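Local atomic coordinates of putative phophotriesterase (Proteus mirabilis, PDB entry 3RHG), a protein that is a metal-dependent amidohydrolase of the phosphotriesterase family that holds two zinc ions per subunit and probably hydrolyses ester bonds. Residues Glu24-Gly32 against Ile101-Val111. Residues are numbered along the deposited sequence; the frame is centred on the assembly and turned at random.
Sequences EHLFNDLSG and IGRDIRKLKQV. With ZN (zinc ion), chain B.
K107 CB sits over one face of the F27 ring, 3.7 Å from its centroid and 14° off its normal. At its edge, near the ring plane, L108 CD2 meets F27 CD2 at 3.7 Å and V111 CG2 meets F27 CZ at 3.6 Å. With CG anti to its carbonyl carbon (chi1 -58°), F27 projects from the loop onto the helix, and L26 CB adds to this apolar patch against L108 CD2. K107 bends at its last torsion (chi4 62°), so that NZ turns back to D104 OD2 in a salt bridge on the more exposed side, while D104 OD1 caps the helix by accepting from K107 N. Away from the ring the contact thins to mostly backbone, apart from L30 CD2 on I101 CG2. A water bridges F27 O and D104 N, and D29 N donates to I101 O at 3.0 Å, from above the carbonyl plane. D29 forms an Asx turn with S31 N on the solvent side. Toward the other end of 24-32, H25 NE2 binds zinc with H23, E166 and D294. The loop leaving barrel strand 19-24 packs beside the start of helix 105-115; helix 74-86 touches F27 and V111, and strands 89-94 and 118-123 back L108.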
loop_
_atom_site.group_PDB
_atom_site.type_symbol
_atom_site.label_atom_id
_atom_site.label_comp_id
_atom_site.label_asym_id
_atom_site.label_seq_id
_atom_site.Cartn_x
_atom_site.Cartn_y
_atom_site.Cartn_z
ATOM N N GLU A 24 -0.957 17.827 9.500
ATOM C CA GLU A 24 -0.215 16.700 10.081
ATOM C C GLU A 24 -0.573 16.623 11.554
ATOM O O GLU A 24 -1.200 17.539 12.079
ATOM C CB GLU A 24 1.312 16.935 9.927
ATOM C CG GLU A 24 1.751 17.168 8.500
ATOM C CD GLU A 24 1.556 15.955 7.626
ATOM O OE1 GLU A 24 1.398 14.811 8.149
ATOM O OE2 GLU A 24 1.551 16.141 6.395
ATOM N N HIS A 25 -0.179 15.541 12.216
ATOM C CA HIS A 25 -0.240 15.501 13.673
ATOM C C HIS A 25 1.113 15.140 14.217
ATOM O O HIS A 25 1.599 14.051 13.962
ATOM C CB HIS A 25 -1.335 14.545 14.171
ATOM C CG HIS A 25 -2.674 14.886 13.599
ATOM N ND1 HIS A 25 -3.519 15.797 14.191
ATOM C CD2 HIS A 25 -3.264 14.525 12.432
ATOM C CE1 HIS A 25 -4.599 15.946 13.445
ATOM N NE2 HIS A 25 -4.475 15.179 12.374
ATOM N N LEU A 26 1.745 16.085 14.907
ATOM C CA LEU A 26 3.015 15.796 15.578
ATOM C C LEU A 26 2.779 15.079 16.899
ATOM O O LEU A 26 3.415 14.060 17.162
ATOM C CB LEU A 26 3.840 17.067 15.814
ATOM C CG LEU A 26 4.591 17.554 14.564
ATOM C CD1 LEU A 26 3.594 17.879 13.441
ATOM C CD2 LEU A 26 5.499 18.757 14.880
ATOM N N PHE A 27 1.878 15.633 17.713
ATOM C CA PHE A 27 1.528 15.075 19.020
ATOM C C PHE A 27 0.016 14.931 19.112
ATOM O O PHE A 27 -0.739 15.914 19.021
ATOM C CB PHE A 27 2.077 15.952 20.151
ATOM C CG PHE A 27 3.572 16.128 20.086
ATOM C CD1 PHE A 27 4.420 15.105 20.517
ATOM C CD2 PHE A 27 4.139 17.294 19.575
ATOM C CE1 PHE A 27 5.793 15.227 20.434
ATOM C CE2 PHE A 27 5.520 17.428 19.489
ATOM C CZ PHE A 27 6.352 16.395 19.915
ATOM N N ASN A 28 -0.419 13.682 19.236
ATOM C CA ASN A 28 -1.814 13.360 19.401
ATOM C C ASN A 28 -1.889 12.065 20.188
ATOM O O ASN A 28 -0.906 11.329 20.283
ATOM C CB ASN A 28 -2.545 13.269 18.045
ATOM C CG ASN A 28 -2.075 12.087 17.183
ATOM O OD1 ASN A 28 -0.882 11.777 17.110
ATOM N ND2 ASN A 28 -3.020 11.427 16.533
ATOM N N ASP A 29 -3.045 11.791 20.770
ATOM C CA ASP A 29 -3.171 10.645 21.657
ATOM C C ASP A 29 -4.591 10.167 21.440
ATOM O O ASP A 29 -5.538 10.917 21.697
ATOM C CB ASP A 29 -2.954 11.093 23.114
ATOM C CG ASP A 29 -2.948 9.925 24.105
ATOM O OD1 ASP A 29 -3.294 8.790 23.717
ATOM O OD2 ASP A 29 -2.606 10.146 25.285
ATOM N N LEU A 30 -4.739 8.952 20.923
ATOM C CA LEU A 30 -6.058 8.363 20.707
ATOM C C LEU A 30 -6.302 7.217 21.684
ATOM O O LEU A 30 -7.059 6.278 21.396
ATOM C CB LEU A 30 -6.190 7.879 19.264
ATOM C CG LEU A 30 -5.869 8.974 18.246
ATOM C CD1 LEU A 30 -5.832 8.408 16.845
ATOM C CD2 LEU A 30 -6.860 10.141 18.349
ATOM N N SER A 31 -5.665 7.301 22.842
ATOM C CA SER A 31 -5.737 6.246 23.865
ATOM C C SER A 31 -7.117 5.951 24.412
ATOM O O SER A 31 -7.338 4.879 24.977
ATOM C CB SER A 31 -4.839 6.605 25.040
ATOM O OG SER A 31 -3.490 6.413 24.704
ATOM N N GLY A 32 -8.044 6.894 24.270
ATOM C CA GLY A 32 -9.392 6.708 24.815
ATOM C C GLY A 32 -10.334 5.968 23.879
ATOM O O GLY A 32 -11.486 5.689 24.240
ATOM N N ILE A 101 -8.145 15.081 21.583
ATOM C CA ILE A 101 -7.270 14.230 20.773
ATOM C C ILE A 101 -5.773 14.418 21.114
ATOM O O ILE A 101 -4.867 14.074 20.333
ATOM C CB ILE A 101 -7.567 14.339 19.251
ATOM C CG1 ILE A 101 -7.784 15.782 18.810
ATOM C CG2 ILE A 101 -8.815 13.522 18.917
ATOM C CD1 ILE A 101 -7.713 15.946 17.271
ATOM N N GLY A 102 -5.528 14.973 22.295
ATOM C CA GLY A 102 -4.192 14.961 22.860
ATOM C C GLY A 102 -3.261 16.062 22.398
ATOM O O GLY A 102 -2.050 15.872 22.376
ATOM N N ARG A 103 -3.809 17.215 22.044
ATOM C CA ARG A 103 -2.959 18.347 21.659
ATOM C C ARG A 103 -1.887 18.574 22.727
ATOM O O ARG A 103 -2.208 18.548 23.921
ATOM C CB ARG A 103 -3.800 19.619 21.497
ATOM C CG ARG A 103 -2.960 20.827 21.091
ATOM C CD ARG A 103 -3.811 22.069 20.872
ATOM N NE ARG A 103 -4.640 22.346 22.035
ATOM C CZ ARG A 103 -5.549 23.308 22.102
ATOM N NH1 ARG A 103 -5.716 24.142 21.065
ATOM N NH2 ARG A 103 -6.292 23.438 23.209
ATOM N N ASP A 104 -0.636 18.799 22.313
ATOM C CA ASP A 104 0.473 19.029 23.276
ATOM C C ASP A 104 1.252 20.276 22.902
ATOM O O ASP A 104 2.289 20.186 22.250
ATOM C CB ASP A 104 1.428 17.828 23.342
ATOM C CG ASP A 104 2.325 17.860 24.566
ATOM O OD1 ASP A 104 2.655 18.971 25.053
ATOM O OD2 ASP A 104 2.683 16.770 25.076
ATOM N N ILE A 105 0.755 21.432 23.322
ATOM C CA ILE A 105 1.303 22.711 22.878
ATOM C C ILE A 105 2.751 22.893 23.344
ATOM O O ILE A 105 3.593 23.443 22.611
ATOM C CB ILE A 105 0.389 23.897 23.331
ATOM C CG1 ILE A 105 0.752 25.175 22.581
ATOM C CG2 ILE A 105 0.432 24.092 24.847
ATOM C CD1 ILE A 105 0.595 25.043 21.048
ATOM N N ARG A 106 3.068 22.389 24.537
ATOM C CA ARG A 106 4.431 22.548 25.056
ATOM C C ARG A 106 5.447 21.744 24.251
ATOM O O ARG A 106 6.537 22.250 23.923
ATOM C CB ARG A 106 4.519 22.248 26.547
ATOM C CG ARG A 106 3.783 23.258 27.421
ATOM C CD ARG A 106 3.607 22.722 28.848
ATOM N NE ARG A 106 2.814 23.615 29.692
ATOM C CZ ARG A 106 1.483 23.665 29.694
ATOM N NH1 ARG A 106 0.780 22.871 28.892
ATOM N NH2 ARG A 106 0.848 24.509 30.497
ATOM N N LYS A 107 5.097 20.518 23.882
ATOM C CA LYS A 107 5.983 19.744 23.011
ATOM C C LYS A 107 6.110 20.317 21.593
ATOM O O LYS A 107 7.187 20.224 20.985
ATOM C CB LYS A 107 5.609 18.258 22.999
ATOM C CG LYS A 107 5.953 17.573 24.314
ATOM C CD LYS A 107 5.673 16.092 24.303
ATOM C CE LYS A 107 5.962 15.474 25.679
ATOM N NZ LYS A 107 5.106 16.019 26.798
ATOM N N LEU A 108 5.030 20.905 21.064
ATOM C CA LEU A 108 5.105 21.556 19.756
ATOM C C LEU A 108 6.162 22.666 19.799
ATOM O O LEU A 108 6.988 22.776 18.892
ATOM C CB LEU A 108 3.742 22.111 19.329
ATOM C CG LEU A 108 2.677 21.063 18.937
ATOM C CD1 LEU A 108 1.329 21.739 18.735
ATOM C CD2 LEU A 108 3.070 20.261 17.701
ATOM N N LYS A 109 6.136 23.497 20.835
ATOM C CA LYS A 109 7.150 24.546 21.003
ATOM C C LYS A 109 8.560 23.961 21.115
ATOM O O LYS A 109 9.519 24.477 20.516
ATOM C CB LYS A 109 6.845 25.397 22.236
ATOM C CG LYS A 109 7.983 26.317 22.657
ATOM C CD LYS A 109 7.528 27.242 23.781
ATOM C CE LYS A 109 8.533 28.364 24.041
ATOM N NZ LYS A 109 9.541 27.975 25.052
ATOM N N GLN A 110 8.700 22.893 21.898
ATOM C CA GLN A 110 9.999 22.249 22.072
ATOM C C GLN A 110 10.563 21.792 20.730
ATOM O O GLN A 110 11.758 21.959 20.442
ATOM C CB GLN A 110 9.891 21.061 23.034
ATOM C CG GLN A 110 9.738 21.455 24.508
ATOM C CD GLN A 110 9.162 20.331 25.362
ATOM O OE1 GLN A 110 9.523 19.168 25.206
ATOM N NE2 GLN A 110 8.258 20.682 26.262
ATOM N N VAL A 111 9.707 21.197 19.912
ATOM C CA VAL A 111 10.146 20.732 18.596
ATOM C C VAL A 111 10.584 21.890 17.693
ATOM O O VAL A 111 11.600 21.811 16.986
ATOM C CB VAL A 111 9.035 19.905 17.901
ATOM C CG1 VAL A 111 9.342 19.734 16.408
ATOM C CG2 VAL A 111 8.890 18.570 18.607
HETATM ZN ZN ZN B . -5.746 15.098 10.838
HETATM O O HOH W 1 -0.327 18.519 19.389
#